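Local coordinates for chemotaxis operon protein (CheX) (Borrelia burgdorferi, PDB 3HZH) that probably removes the phosphate from the phosphorylated response regulator CheY in the chemotaxis signalling pathway, at residues B[16-20]-B[164-168]; B[80-85]-B[100-105]. One frame throughout, in Å; residues are numbered along the deposited sequence.

Interaction 1 (B[16-20]-B[164-168]); sequences YIEPF and VNIAI
Phe20, in the first turn of helix 17-31, faces Ile166 of strand 161-168 with 7.8 Å between their CA atoms, a helix packed on the face of the antiparallel sheet. Tyr16 just ahead of the helix and Phe20 lie a turn apart, joined by the bond from Phe20 N to Tyr16 O. Their rings meet Val164, Ile166 and Ile168, the alternate residues of the strand that point at the helix. With its CG anti to the backbone N (chi1 178°), Phe20 reaches across to the strand and lays one ring face over Ile166. Val164 CG1 comes obliquely at the far end of this ring, 3.3 Å from Phe20 CZ. Ile168 CD1 sits over the centre of the Tyr16 ring, although the modelled separation is too short to trust and the side chain is poorly ordered. Phe116 of helix 97-118 touches both Tyr16 and Ile166, adding to this buried apolar layer. Ile166 serves both rings by splitting its branches: CD1 lies 3.7 Å from Tyr16 CD2, while CG2 makes a CH-pi contact 3.5 Å from the centroid of the Phe20 ring, 14° off its normal.

Interaction 2 (B[80-85]-B[100-105]); sequences VASKLN and MVAATL
Met100, a selenomethionine here, begins the contact by laying its CG 3.7 Å from Asn85 OD1, at the point where helix 97-118 crosses helix 74-85. The short axes make 77° and approach to 9.5 Å, a steep helix-helix crossing within the CheX family region. Bends at chi2 and chi3 fold the Met100 chain so that SE also comes near the Asn85 amide. Val101 follows with CG2 against Ala81 CB, 3.9 Å apart, where the helix backbones of the two segments come nearest; Leu78 touches Val101 as well. One turn on from Met100, Thr104 divides its two branches. Its OG1, anti to the carbonyl carbon (chi1 -57°), turns back along its own helix and donates to Met100 O at 2.7 Å, from above the carbonyl plane, while the backbone N of Thr104 reaches that oxygen from the opposite face. The same OG1 accepts from Asn85 ND2 at 3.0 Å, nearly straight at 163° and in the amide plane. Thr104 CG2 meanwhile packs 3.7 Å from Leu84 CD1. Leu105 completes the walk, its CD2 crossing Val80 CG1 at 3.7 Å on the side nearer the sheet, where Val54 and Val56 also touch the leucine.

Both amide hydrogens of Asn85 are therefore spent, one on Thr104 OG1 and the other on Ala81 O, 2.9 Å from ND2. This pair of bonds fixes the rotation of the buried amide and presents OD1 to a basic side chain on the chain of another protein, which hydrogen-bonds to it. Thr104, itself bonded to Met100 O, and Ala81 O thus probably act as a second shell that positions Asn85 at the protein-protein interface.

In the fold
From the N terminus the chain enters helix 17-31, whose first turn waits 143 residues for its partner: interaction 1 closes only when strand 161-168, the last of the fold, arrives. Nearly the whole protein hangs within that loop. Interaction 2 is nested inside: its two segments close a short loop, the 14 residues that lead from helix 74-85 into helix 97-118. The centres of the two contacts lie about 23 Å apart, on opposite sides of the chain's centre, without touching. Interaction 1 ties the two ends of the chain across helix and sheet; interaction 2 joins two helices beside the other protein of the complex. Helix 97-118 spans both, since Phe116 near its end packs against interaction 1.

Interaction 1 (B[16-20]-B[164-168])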
ATOM      1  N   TYR B  16     -18.243  -1.340 -12.161  1.00 44.01           N
ATOM      2  CA  TYR B  16     -16.869  -1.079 -11.746  1.00 38.51           C
ATOM      3  C   TYR B  16     -16.039  -0.204 -12.687  1.00 35.32           C
ATOM      4  O   TYR B  16     -14.979   0.291 -12.301  1.00 32.46           O
ATOM      5  CB  TYR B  16     -16.136  -2.401 -11.590  1.00 36.69           C
ATOM      6  CG  TYR B  16     -16.008  -3.120 -12.907  1.00 38.73           C
ATOM      7  CD1 TYR B  16     -17.094  -3.802 -13.460  1.00 40.05           C
ATOM      8  CD2 TYR B  16     -14.825  -3.058 -13.644  1.00 38.12           C
ATOM      9  CE1 TYR B  16     -17.003  -4.403 -14.712  1.00 38.84           C
ATOM     10  CE2 TYR B  16     -14.725  -3.653 -14.897  1.00 39.19           C
ATOM     11  CZ  TYR B  16     -15.816  -4.324 -15.423  1.00 39.40           C
ATOM     12  OH  TYR B  16     -15.731  -4.913 -16.666  1.00 41.71           O
ATOM     13  N   ILE B  17     -16.500  -0.032 -13.919  1.00 33.80           N
ATOM     14  CA  ILE B  17     -15.756   0.761 -14.893  1.00 32.08           C
ATOM     15  C   ILE B  17     -15.367   2.152 -14.400  1.00 31.23           C
ATOM     16  O   ILE B  17     -14.191   2.516 -14.422  1.00 29.79           O
ATOM     17  CB  ILE B  17     -16.533   0.896 -16.222  1.00 30.74           C
ATOM     18  CG1 ILE B  17     -16.732  -0.484 -16.848  1.00 32.35           C
ATOM     19  CG2 ILE B  17     -15.752   1.766 -17.197  1.00 34.15           C
ATOM     20  CD1 ILE B  17     -15.427  -1.186 -17.238  1.00 33.28           C
ATOM     21  N   GLU B  18     -16.340   2.937 -13.953  1.00 31.21           N
ATOM     22  CA  GLU B  18     -16.029   4.279 -13.485  1.00 30.79           C
ATOM     23  C   GLU B  18     -15.188   4.248 -12.213  1.00 29.07           C
ATOM     24  O   GLU B  18     -14.225   4.998 -12.093  1.00 27.05           O
ATOM     25  CB  GLU B  18     -17.315   5.085 -13.301  1.00 33.13           C
ATOM     26  CG  GLU B  18     -17.099   6.520 -12.875  1.00 36.03           C
ATOM     27  CD  GLU B  18     -18.334   7.359 -13.126  1.00 39.55           C
ATOM     28  OE1 GLU B  18     -19.438   6.827 -12.907  1.00 41.06           O
ATOM     29  OE2 GLU B  18     -18.210   8.537 -13.527  1.00 36.63           O
ATOM     30  N   PRO B  19     -15.552   3.399 -11.235  1.00 29.31           N
ATOM     31  CA  PRO B  19     -14.761   3.324 -10.002  1.00 28.69           C
ATOM     32  C   PRO B  19     -13.301   2.992 -10.342  1.00 26.50           C
ATOM     33  O   PRO B  19     -12.372   3.581  -9.789  1.00 26.49           O
ATOM     34  CB  PRO B  19     -15.451   2.200  -9.234  1.00 29.36           C
ATOM     35  CG  PRO B  19     -16.901   2.401  -9.640  1.00 30.64           C
ATOM     36  CD  PRO B  19     -16.706   2.491 -11.145  1.00 29.82           C
ATOM     37  N   PHE B  20     -13.108   2.061 -11.269  1.00 24.14           N
ATOM     38  CA  PHE B  20     -11.763   1.665 -11.687  1.00 27.16           C
ATOM     39  C   PHE B  20     -10.971   2.822 -12.304  1.00 25.36           C
ATOM     40  O   PHE B  20      -9.834   3.082 -11.908  1.00 24.94           O
ATOM     41  CB  PHE B  20     -11.829   0.517 -12.692  1.00 28.91           C
ATOM     42  CG  PHE B  20     -10.484   0.086 -13.198  1.00 31.71           C
ATOM     43  CD1 PHE B  20      -9.553  -0.492 -12.342  1.00 31.48           C
ATOM     44  CD2 PHE B  20     -10.135   0.282 -14.533  1.00 33.90           C
ATOM     45  CE1 PHE B  20      -8.294  -0.867 -12.805  1.00 34.20           C
ATOM     46  CE2 PHE B  20      -8.877  -0.090 -15.006  1.00 33.13           C
ATOM     47  CZ  PHE B  20      -7.957  -0.665 -14.139  1.00 32.49           C
ATOM     48  N   VAL B 164      -2.904   0.166 -16.999  1.00 30.60           N
ATOM     49  CA  VAL B 164      -3.600  -0.382 -15.849  1.00 29.31           C
ATOM     50  C   VAL B 164      -4.730  -1.195 -16.446  1.00 31.27           C
ATOM     51  O   VAL B 164      -5.533  -0.684 -17.230  1.00 33.19           O
ATOM     52  CB  VAL B 164      -4.139   0.746 -14.955  1.00 29.04           C
ATOM     53  CG1 VAL B 164      -4.812   0.172 -13.727  1.00 27.87           C
ATOM     54  CG2 VAL B 164      -2.990   1.654 -14.545  1.00 26.74           C
ATOM     55  N   ASN B 165      -4.775  -2.471 -16.091  1.00 30.81           N
ATOM     56  CA  ASN B 165      -5.768  -3.375 -16.646  1.00 31.35           C
ATOM     57  C   ASN B 165      -6.618  -4.021 -15.569  1.00 31.00           C
ATOM     58  O   ASN B 165      -6.119  -4.363 -14.493  1.00 28.56           O
ATOM     59  CB  ASN B 165      -5.038  -4.458 -17.430  1.00 34.98           C
ATOM     60  CG  ASN B 165      -4.000  -3.883 -18.373  1.00 41.03           C
ATOM     61  OD1 ASN B 165      -3.026  -4.546 -18.721  1.00 42.54           O
ATOM     62  ND2 ASN B 165      -4.213  -2.642 -18.803  1.00 44.56           N
ATOM     63  N   ILE B 166      -7.910  -4.160 -15.850  1.00 28.77           N
ATOM     64  CA  ILE B 166      -8.808  -4.813 -14.915  1.00 30.93           C
ATOM     65  C   ILE B 166      -9.604  -5.847 -15.665  1.00 33.29           C
ATOM     66  O   ILE B 166     -10.213  -5.564 -16.699  1.00 32.24           O
ATOM     67  CB  ILE B 166      -9.783  -3.839 -14.216  1.00 31.19           C
ATOM     68  CG1 ILE B 166     -10.694  -4.627 -13.260  1.00 30.01           C
ATOM     69  CG2 ILE B 166     -10.642  -3.116 -15.237  1.00 28.61           C
ATOM     70  CD1 ILE B 166     -11.435  -3.775 -12.269  1.00 30.48           C
ATOM     71  N   ALA B 167      -9.587  -7.063 -15.151  1.00 37.01           N
ATOM     72  CA  ALA B 167     -10.315  -8.122 -15.799  1.00 42.38           C
ATOM     73  C   ALA B 167     -11.230  -8.740 -14.794  1.00 47.10           C
ATOM     74  O   ALA B 167     -10.794  -9.447 -13.888  1.00 46.83           O
ATOM     75  CB  ALA B 167      -9.365  -9.152 -16.348  1.00 40.04           C
ATOM     76  N   ILE B 168     -12.511  -8.436 -14.921  1.00 55.74           N
ATOM     77  CA  ILE B 168     -13.428  -9.042 -14.010  1.00 64.19           C
ATOM     78  C   ILE B 168     -13.959 -10.267 -14.675  1.00 69.47           C
ATOM     79  O   ILE B 168     -14.082 -10.365 -15.899  1.00 70.77           O
ATOM     80  CB  ILE B 168     -14.547  -8.131 -13.590  1.00 65.50           C
ATOM     81  CG1 ILE B 168     -13.940  -6.947 -12.846  1.00 66.64           C
ATOM     82  CG2 ILE B 168     -15.508  -8.890 -12.672  1.00 67.31           C
ATOM     83  CD1 ILE B 168     -14.938  -6.027 -12.257  1.00 68.30           C
TER

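Interaction 2 (B[80-85]-B[100-105])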
ATOM      1  N   VAL B  80       9.432   5.558 -12.643  1.00 25.68           N
ATOM      2  CA  VAL B  80       8.411   5.601 -11.590  1.00 26.88           C
ATOM      3  C   VAL B  80       8.996   5.343 -10.200  1.00 26.19           C
ATOM      4  O   VAL B  80       8.707   6.081  -9.257  1.00 27.22           O
ATOM      5  CB  VAL B  80       7.289   4.565 -11.840  1.00 27.50           C
ATOM      6  CG1 VAL B  80       6.295   4.587 -10.681  1.00 25.22           C
ATOM      7  CG2 VAL B  80       6.579   4.871 -13.160  1.00 26.76           C
ATOM      8  N   ALA B  81       9.800   4.294 -10.064  1.00 25.64           N
ATOM      9  CA  ALA B  81      10.400   4.004  -8.764  1.00 26.56           C
ATOM     10  C   ALA B  81      11.272   5.186  -8.319  1.00 26.27           C
ATOM     11  O   ALA B  81      11.276   5.547  -7.140  1.00 25.41           O
ATOM     12  CB  ALA B  81      11.231   2.728  -8.835  1.00 25.24           C
ATOM     13  N   SER B  82      11.988   5.792  -9.269  1.00 24.79           N
ATOM     14  CA  SER B  82      12.851   6.936  -8.979  1.00 26.12           C
ATOM     15  C   SER B  82      12.061   8.125  -8.444  1.00 27.54           C
ATOM     16  O   SER B  82      12.440   8.739  -7.452  1.00 27.66           O
ATOM     17  CB  SER B  82      13.625   7.364 -10.232  1.00 26.45           C
ATOM     18  OG  SER B  82      14.591   6.393 -10.602  1.00 25.64           O
ATOM     19  N   LYS B  83      10.961   8.450  -9.106  1.00 29.34           N
ATOM     20  CA  LYS B  83      10.128   9.563  -8.679  1.00 30.83           C
ATOM     21  C   LYS B  83       9.505   9.333  -7.300  1.00 29.42           C
ATOM     22  O   LYS B  83       9.459  10.252  -6.485  1.00 29.21           O
ATOM     23  CB  LYS B  83       9.014   9.811  -9.708  1.00 34.21           C
ATOM     24  CG  LYS B  83       9.505  10.262 -11.074  1.00 40.54           C
ATOM     25  CD  LYS B  83      10.132  11.645 -10.997  1.00 46.04           C
ATOM     26  CE  LYS B  83      10.568  12.138 -12.369  1.00 48.25           C
ATOM     27  NZ  LYS B  83      11.031  13.559 -12.325  1.00 50.88           N
ATOM     28  N   LEU B  84       9.038   8.110  -7.043  1.00 26.66           N
ATOM     29  CA  LEU B  84       8.394   7.790  -5.773  1.00 26.03           C
ATOM     30  C   LEU B  84       9.316   7.689  -4.552  1.00 26.41           C
ATOM     31  O   LEU B  84       8.890   7.895  -3.409  1.00 26.43           O
ATOM     32  CB  LEU B  84       7.547   6.524  -5.885  1.00 26.85           C
ATOM     33  CG  LEU B  84       6.451   6.597  -6.952  1.00 28.94           C
ATOM     34  CD1 LEU B  84       5.490   5.432  -6.783  1.00 29.24           C
ATOM     35  CD2 LEU B  84       5.696   7.903  -6.827  1.00 30.11           C
ATOM     36  N   ASN B  85      10.578   7.387  -4.791  1.00 24.05           N
ATOM     37  CA  ASN B  85      11.543   7.272  -3.717  1.00 25.36           C
ATOM     38  C   ASN B  85      12.421   8.519  -3.645  1.00 26.35           C
ATOM     39  O   ASN B  85      13.316   8.619  -2.792  1.00 24.58           O
ATOM     40  CB  ASN B  85      12.397   6.031  -3.958  1.00 21.08           C
ATOM     41  CG  ASN B  85      11.683   4.762  -3.603  1.00 26.96           C
ATOM     42  OD1 ASN B  85      11.638   4.375  -2.430  1.00 21.80           O
ATOM     43  ND2 ASN B  85      11.095   4.110  -4.602  1.00 21.17           N
HETATM   44  N   MSE B 100      13.839  -2.540  -4.437  1.00 30.16           N
HETATM   45  CA  MSE B 100      12.992  -1.390  -4.178  1.00 29.75           C
HETATM   46  C   MSE B 100      12.054  -1.114  -5.350  1.00 28.18           C
HETATM   47  O   MSE B 100      10.928  -0.687  -5.133  1.00 25.39           O
HETATM   48  CB  MSE B 100      13.832  -0.147  -3.854  1.00 30.78           C
HETATM   49  CG  MSE B 100      13.008   1.037  -3.332  1.00 32.08           C
HETATM   50 SE   MSE B 100      12.117   0.680  -1.768  1.00 32.88          SE
HETATM   51  CE  MSE B 100      13.505   0.244  -0.696  1.00 33.24           C
ATOM     52  N   VAL B 101      12.509  -1.361  -6.581  1.00 27.29           N
ATOM     53  CA  VAL B 101      11.658  -1.147  -7.758  1.00 27.48           C
ATOM     54  C   VAL B 101      10.403  -2.013  -7.637  1.00 27.46           C
ATOM     55  O   VAL B 101       9.277  -1.519  -7.756  1.00 25.52           O
ATOM     56  CB  VAL B 101      12.392  -1.507  -9.082  1.00 27.17           C
ATOM     57  CG1 VAL B 101      11.395  -1.602 -10.231  1.00 29.69           C
ATOM     58  CG2 VAL B 101      13.421  -0.436  -9.412  1.00 28.87           C
ATOM     59  N   ALA B 102      10.614  -3.304  -7.389  1.00 25.06           N
ATOM     60  CA  ALA B 102       9.520  -4.255  -7.234  1.00 24.23           C
ATOM     61  C   ALA B 102       8.580  -3.844  -6.107  1.00 23.92           C
ATOM     62  O   ALA B 102       7.367  -3.755  -6.300  1.00 25.23           O
ATOM     63  CB  ALA B 102      10.072  -5.654  -6.953  1.00 23.74           C
ATOM     64  N   ALA B 103       9.147  -3.584  -4.935  1.00 21.81           N
ATOM     65  CA  ALA B 103       8.360  -3.198  -3.760  1.00 22.88           C
ATOM     66  C   ALA B 103       7.561  -1.917  -3.949  1.00 21.44           C
ATOM     67  O   ALA B 103       6.468  -1.770  -3.392  1.00 20.24           O
ATOM     68  CB  ALA B 103       9.271  -3.059  -2.551  1.00 22.63           C
ATOM     69  N   THR B 104       8.115  -0.983  -4.720  1.00 20.24           N
ATOM     70  CA  THR B 104       7.442   0.279  -4.972  1.00 19.89           C
ATOM     71  C   THR B 104       6.286   0.109  -5.950  1.00 20.58           C
ATOM     72  O   THR B 104       5.177   0.571  -5.694  1.00 21.22           O
ATOM     73  CB  THR B 104       8.417   1.346  -5.539  1.00 21.04           C
ATOM     74  OG1 THR B 104       9.518   1.535  -4.636  1.00 20.41           O
ATOM     75  CG2 THR B 104       7.691   2.682  -5.712  1.00 20.81           C
ATOM     76  N   LEU B 105       6.535  -0.546  -7.078  1.00 22.22           N
ATOM     77  CA  LEU B 105       5.471  -0.740  -8.064  1.00 23.05           C
ATOM     78  C   LEU B 105       4.334  -1.626  -7.551  1.00 24.82           C
ATOM     79  O   LEU B 105       3.159  -1.359  -7.841  1.00 23.39           O
ATOM     80  CB  LEU B 105       6.045  -1.316  -9.362  1.00 24.73           C
ATOM     81  CG  LEU B 105       7.139  -0.474 -10.023  1.00 28.82           C
ATOM     82  CD1 LEU B 105       7.511  -1.090 -11.367  1.00 30.64           C
ATOM     83  CD2 LEU B 105       6.651   0.954 -10.204  1.00 28.61           C
TER